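Glutaconate CoA-transferase subunit A (Acidaminococcus fermentans, PDB 1POI) catalyses the transfer of coenzyme A from acetyl-CoA to (R)-2-hydroxyglutarate and related acids such as glutaconate. Local coordinates at residues F25-K30 / T74-V79; V82-R87 / K265-Q270. All coordinates share one frame; numbering follows the deposited sequence.

Contact 1 of 2, residues F25-K30 / T74-V79; sequences FTTDRK and TANSGV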
loop_
_atom_site.group_PDB
_atom_site.type_symbol
_atom_site.label_atom_id
_atom_site.label_comp_id
_atom_site.label_asym_id
_atom_site.label_seq_id
_atom_site.Cartn_x
_atom_site.Cartn_y
_atom_site.Cartn_z
ATOM N N PHE A 25 13.726 -8.175 20.943
ATOM C CA PHE A 25 13.437 -9.445 21.608
ATOM C C PHE A 25 14.448 -10.459 21.093
ATOM O O PHE A 25 14.465 -10.743 19.906
ATOM C CB PHE A 25 12.025 -9.905 21.240
ATOM C CG PHE A 25 11.453 -10.962 22.154
ATOM C CD1 PHE A 25 11.867 -12.283 22.066
ATOM C CD2 PHE A 25 10.478 -10.634 23.084
ATOM C CE1 PHE A 25 11.319 -13.265 22.896
ATOM C CE2 PHE A 25 9.925 -11.600 23.913
ATOM C CZ PHE A 25 10.351 -12.917 23.817
ATOM N N THR A 26 15.251 -11.016 22.005
ATOM C CA THR A 26 16.312 -12.002 21.725
ATOM C C THR A 26 17.073 -11.853 20.392
ATOM O O THR A 26 17.992 -11.024 20.305
ATOM C CB THR A 26 15.861 -13.457 22.023
ATOM O OG1 THR A 26 14.746 -13.806 21.204
ATOM C CG2 THR A 26 15.439 -13.579 23.469
ATOM N N THR A 27 16.763 -12.658 19.377
ATOM C CA THR A 27 17.443 -12.507 18.081
ATOM C C THR A 27 16.598 -11.691 17.110
ATOM O O THR A 27 16.825 -11.739 15.902
ATOM C CB THR A 27 17.761 -13.840 17.397
ATOM O OG1 THR A 27 16.539 -14.525 17.088
ATOM C CG2 THR A 27 18.613 -14.704 18.284
ATOM N N ASP A 28 15.625 -10.948 17.628
ATOM C CA ASP A 28 14.760 -10.121 16.783
ATOM C C ASP A 28 14.859 -8.634 17.170
ATOM O O ASP A 28 14.597 -8.268 18.314
ATOM C CB ASP A 28 13.299 -10.624 16.851
ATOM C CG ASP A 28 12.374 -9.960 15.804
ATOM O OD1 ASP A 28 12.766 -8.968 15.133
ATOM O OD2 ASP A 28 11.230 -10.445 15.640
ATOM N N ARG A 29 15.249 -7.800 16.208
ATOM C CA ARG A 29 15.371 -6.351 16.387
ATOM C C ARG A 29 16.101 -5.794 17.630
ATOM O O ARG A 29 15.572 -4.931 18.325
ATOM C CB ARG A 29 14.001 -5.677 16.217
ATOM C CG ARG A 29 14.035 -4.420 15.296
ATOM C CD ARG A 29 12.693 -3.687 15.240
ATOM N NE ARG A 29 12.218 -3.391 16.588
ATOM C CZ ARG A 29 11.197 -4.023 17.164
ATOM N NH1 ARG A 29 10.539 -4.945 16.494
ATOM N NH2 ARG A 29 10.949 -3.889 18.458
ATOM N N LYS A 30 17.321 -6.266 17.883
ATOM C CA LYS A 30 18.155 -5.806 18.998
ATOM C C LYS A 30 19.051 -4.619 18.542
ATOM O O LYS A 30 19.584 -4.614 17.428
ATOM C CB LYS A 30 19.056 -6.948 19.459
ATOM C CG LYS A 30 18.858 -7.386 20.885
ATOM C CD LYS A 30 17.627 -8.206 21.035
ATOM C CE LYS A 30 17.424 -8.555 22.479
ATOM N NZ LYS A 30 17.282 -7.296 23.281
ATOM N N THR A 74 17.910 -14.929 29.414
ATOM C CA THR A 74 19.071 -14.496 28.617
ATOM C C THR A 74 19.639 -15.613 27.734
ATOM O O THR A 74 20.374 -16.473 28.210
ATOM C CB THR A 74 20.223 -13.956 29.499
ATOM O OG1 THR A 74 19.673 -13.245 30.610
ATOM C CG2 THR A 74 21.095 -12.996 28.705
ATOM N N ALA A 75 19.367 -15.542 26.432
ATOM C CA ALA A 75 19.825 -16.556 25.483
ATOM C C ALA A 75 19.696 -16.063 24.071
ATOM O O ALA A 75 18.738 -15.393 23.738
ATOM C CB ALA A 75 18.998 -17.813 25.615
ATOM N N ASN A 76 20.664 -16.391 23.227
ATOM C CA ASN A 76 20.574 -16.010 21.832
ATOM C C ASN A 76 19.713 -17.166 21.269
ATOM O O ASN A 76 20.203 -18.049 20.562
ATOM C CB ASN A 76 21.967 -15.947 21.219
ATOM C CG ASN A 76 22.327 -14.552 20.733
ATOM O OD1 ASN A 76 21.460 -13.702 20.528
ATOM N ND2 ASN A 76 23.607 -14.302 20.562
ATOM N N SER A 77 18.448 -17.175 21.695
ATOM C CA SER A 77 17.448 -18.186 21.365
ATOM C C SER A 77 17.635 -18.877 20.023
ATOM O O SER A 77 17.640 -18.229 18.974
ATOM C CB SER A 77 16.052 -17.565 21.438
ATOM O OG SER A 77 15.920 -16.700 22.552
ATOM N N GLY A 78 17.764 -20.201 20.068
ATOM C CA GLY A 78 17.957 -20.981 18.858
ATOM C C GLY A 78 19.415 -21.358 18.695
ATOM O O GLY A 78 19.736 -22.531 18.548
ATOM N N VAL A 79 20.292 -20.356 18.725
ATOM C CA VAL A 79 21.726 -20.560 18.615
ATOM C C VAL A 79 22.337 -20.868 19.997
ATOM O O VAL A 79 22.882 -21.951 20.210
ATOM C CB VAL A 79 22.379 -19.352 17.978
ATOM C CG1 VAL A 79 23.870 -19.583 17.843
ATOM C CG2 VAL A 79 21.737 -19.094 16.612
HETATM O O HOH W 1 20.682 -11.349 19.674
HETATM O O HOH W 2 17.118 -17.026 16.941
#
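A type II' beta turn, Phe25 to Asp28, in the loop between strand 19-22 and helix 32-40 of this coenzyme A transferase fold, packs the side chains of its two corner residues, both buried, against the loop 74-79, where Asn76 centres an inverse gamma turn. Paired backbone bonds between Phe25 and Asp28 close the turn, and Thr26 takes its second position with a positive phi of 35°. From there its CB aims at the other loop and meets Ser77 OG at 3.3 Å. Of its two branches, CG2 lies anti to the carbonyl carbon and reaches Ser77 OG at 3.3 Å and Ala75 O at 3.8 Å, while OG1, in the crowded position between N and C (chi1 61°), stands 3.4 Å from Ser77 OG. Ser77 OG is hydrogen-bonded to Tyr73 OH, so the Thr26 methyl and CB press on an already engaged oxygen. An alanine here would lose both OG1 and CG2 and would probably loosen the fit against Ser77 and Ala75. Beside it, Thr27 CG2 rests on Ser77 O at 3.7 Å and on the amide of Asn76, crossing it obliquely. One water donates to both Thr26 O and Asn76 OD1; the second donates to Ser77 O at 2.4 Å and bonds Thr27 OG1.

Contact 2 of 2, residues V82-R87 / K265-Q270; sequences VSRRFR and KVSKTQ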
loop_
_atom_site.group_PDB
_atom_site.type_symbol
_atom_site.label_atom_id
_atom_site.label_comp_id
_atom_site.label_asym_id
_atom_site.label_seq_id
_atom_site.Cartn_x
_atom_site.Cartn_y
_atom_site.Cartn_z
ATOM N N VAL A 82 21.584 -20.644 26.687
ATOM C CA VAL A 82 21.778 -19.831 27.887
ATOM C C VAL A 82 23.073 -19.105 27.615
ATOM O O VAL A 82 24.108 -19.743 27.529
ATOM C CB VAL A 82 22.000 -20.727 29.136
ATOM C CG1 VAL A 82 22.092 -19.870 30.394
ATOM C CG2 VAL A 82 20.874 -21.757 29.255
ATOM N N SER A 83 23.008 -17.795 27.403
ATOM C CA SER A 83 24.201 -17.003 27.121
ATOM C C SER A 83 25.355 -17.419 28.019
ATOM O O SER A 83 25.209 -17.585 29.233
ATOM C CB SER A 83 23.919 -15.518 27.265
ATOM O OG SER A 83 22.982 -15.095 26.293
ATOM N N ARG A 84 26.511 -17.571 27.396
ATOM C CA ARG A 84 27.693 -18.038 28.087
ATOM C C ARG A 84 28.420 -17.052 28.991
ATOM O O ARG A 84 28.732 -17.406 30.110
ATOM C CB ARG A 84 28.619 -18.714 27.073
ATOM C CG ARG A 84 27.867 -19.767 26.256
ATOM C CD ARG A 84 28.623 -20.183 25.018
ATOM N NE ARG A 84 27.880 -21.141 24.202
ATOM C CZ ARG A 84 27.579 -22.384 24.575
ATOM N NH1 ARG A 84 27.946 -22.839 25.763
ATOM N NH2 ARG A 84 26.906 -23.180 23.757
ATOM N N ARG A 85 28.680 -15.827 28.537
ATOM C CA ARG A 85 29.358 -14.856 29.395
ATOM C C ARG A 85 28.461 -14.639 30.610
ATOM O O ARG A 85 28.925 -14.612 31.750
ATOM C CB ARG A 85 29.569 -13.527 28.672
ATOM C CG ARG A 85 30.892 -13.367 27.909
ATOM C CD ARG A 85 31.690 -14.657 27.765
ATOM N NE ARG A 85 32.501 -14.980 28.928
ATOM C CZ ARG A 85 32.743 -16.221 29.349
ATOM N NH1 ARG A 85 32.239 -17.268 28.713
ATOM N NH2 ARG A 85 33.512 -16.422 30.406
ATOM N N PHE A 86 27.163 -14.557 30.339
ATOM C CA PHE A 86 26.119 -14.373 31.334
ATOM C C PHE A 86 26.171 -15.473 32.404
ATOM O O PHE A 86 26.472 -15.187 33.547
ATOM C CB PHE A 86 24.743 -14.314 30.606
ATOM C CG PHE A 86 23.544 -14.615 31.481
ATOM C CD1 PHE A 86 22.987 -13.633 32.290
ATOM C CD2 PHE A 86 22.993 -15.895 31.515
ATOM C CE1 PHE A 86 21.901 -13.925 33.125
ATOM C CE2 PHE A 86 21.914 -16.194 32.339
ATOM C CZ PHE A 86 21.369 -15.206 33.147
ATOM N N ARG A 87 25.958 -16.734 32.041
ATOM C CA ARG A 87 25.970 -17.795 33.045
ATOM C C ARG A 87 27.324 -18.032 33.691
ATOM O O ARG A 87 27.404 -18.613 34.771
ATOM C CB ARG A 87 25.409 -19.107 32.487
ATOM C CG ARG A 87 26.248 -19.770 31.406
ATOM C CD ARG A 87 26.702 -21.190 31.823
ATOM N NE ARG A 87 25.604 -22.141 32.030
ATOM C CZ ARG A 87 24.902 -22.724 31.051
ATOM N NH1 ARG A 87 25.168 -22.454 29.769
ATOM N NH2 ARG A 87 23.954 -23.617 31.351
ATOM N N LYS A 265 30.126 -20.192 19.936
ATOM C CA LYS A 265 31.298 -20.950 20.325
ATOM C C LYS A 265 32.358 -20.041 20.919
ATOM O O LYS A 265 32.984 -20.374 21.922
ATOM C CB LYS A 265 31.827 -21.767 19.134
ATOM C CG LYS A 265 32.381 -20.958 17.968
ATOM C CD LYS A 265 33.897 -21.067 17.893
ATOM C CE LYS A 265 34.492 -20.076 16.888
ATOM N NZ LYS A 265 35.991 -19.985 17.031
ATOM N N VAL A 266 32.560 -18.894 20.289
ATOM C CA VAL A 266 33.509 -17.901 20.755
ATOM C C VAL A 266 33.284 -17.550 22.243
ATOM O O VAL A 266 34.200 -17.636 23.057
ATOM C CB VAL A 266 33.381 -16.642 19.912
ATOM C CG1 VAL A 266 33.967 -15.478 20.631
ATOM C CG2 VAL A 266 34.080 -16.841 18.586
ATOM N N SER A 267 32.048 -17.233 22.607
ATOM C CA SER A 267 31.711 -16.877 23.982
ATOM C C SER A 267 31.789 -18.015 25.002
ATOM O O SER A 267 31.258 -17.856 26.108
ATOM C CB SER A 267 30.294 -16.305 24.035
ATOM O OG SER A 267 29.344 -17.303 23.671
ATOM N N LYS A 268 32.356 -19.171 24.645
ATOM C CA LYS A 268 32.436 -20.267 25.619
ATOM C C LYS A 268 33.586 -20.052 26.575
ATOM O O LYS A 268 33.741 -20.807 27.541
ATOM C CB LYS A 268 32.572 -21.638 24.958
ATOM C CG LYS A 268 31.443 -21.978 24.022
ATOM C CD LYS A 268 31.461 -23.431 23.577
ATOM C CE LYS A 268 30.385 -23.656 22.503
ATOM N NZ LYS A 268 30.187 -25.079 22.141
ATOM N N THR A 269 34.449 -19.091 26.244
ATOM C CA THR A 269 35.583 -18.740 27.086
ATOM C C THR A 269 35.875 -17.251 26.932
ATOM O O THR A 269 35.785 -16.674 25.831
ATOM C CB THR A 269 36.880 -19.503 26.726
ATOM O OG1 THR A 269 37.409 -18.997 25.494
ATOM C CG2 THR A 269 36.651 -21.005 26.614
ATOM N N GLN A 270 36.305 -16.657 28.034
ATOM C CA GLN A 270 36.651 -15.251 28.103
ATOM C C GLN A 270 37.739 -14.870 27.093
ATOM O O GLN A 270 37.738 -13.756 26.557
ATOM C CB GLN A 270 37.140 -14.942 29.506
ATOM C CG GLN A 270 37.179 -13.478 29.831
ATOM C CD GLN A 270 35.813 -12.864 29.802
ATOM O OE1 GLN A 270 34.846 -13.455 30.298
ATOM N NE2 GLN A 270 35.707 -11.691 29.187
HETATM O O HOH W 3 26.591 -16.282 24.510
#
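Gln270 OE1 is held by three N-H groups: Arg85 NE at 3.1 Å, Arg85 NH2 at 3.3 Å and, from further along helix 84-92, Trp89 NE1. Arg85 grips the oxygen side-on, with OE1 close to the guanidinium plane, although both nitrogens stand above the amide plane of Gln270 and the two flat groups are turned 67° apart. The remaining terminal nitrogen, Arg85 NH1, donates to Ser267 O at 2.8 Å with an N-H...O angle of 143°, so one guanidinium bridges the residue just after helix 257-266 and the first residue of helix 270-282. Bends at chi2 and chi3 fold the Arg85 chain into this place, and Thr269 C and Gln270 N lie over one face of its tip. The positive charge is likely to polarise both carbonyls. Arg84 takes a different course, roughly across that of Arg85. Its CB sits tightly on Ser267 O at 2.9 Å, and its chain, extended from CG to NE, runs alongside Lys268 in the same direction, with Lys268 CE 3.6 Å above the centre of the Arg84 guanidinium. Arg84 NH2 and Lys268 NZ, like charges, come within 4.1 Å, a repulsion probably offset by the salt bridge from Arg84 NH2 to Asp264. A water accepts from Arg84 N and donates to Ser267 OG, which also bonds Tyr263 O. Phe273 of helix 270-282 backs Arg85 and Ser267, while Phe86 leans on Ile61 of helix 55-62 and on Thr74 of strand 73-74.

In the fold
From the N terminus the chain passes strand 19-22 and enters 25-30; contact 1 then closes a loop of 43 intervening residues, containing strands 46-49 and 66-71, at 74-79. After two intervening residues, 82-87 opens contact 2, whose loop of 177 residues takes in strands 96-99, 174-179, 206-211 and 236-239 before closing at 265-270. The loops follow in series, neither nesting nor crossing, and a probable hydrogen bond from Ser83 N to Thr74 O joins them. Contact 1 ties the loop after sheet strand 19-22 to the loop after the short strand 73-74; contact 2 fastens the late helices to helix 84-92. Helix 257-266 also reaches contact 1, through Leu260 and Tyr263.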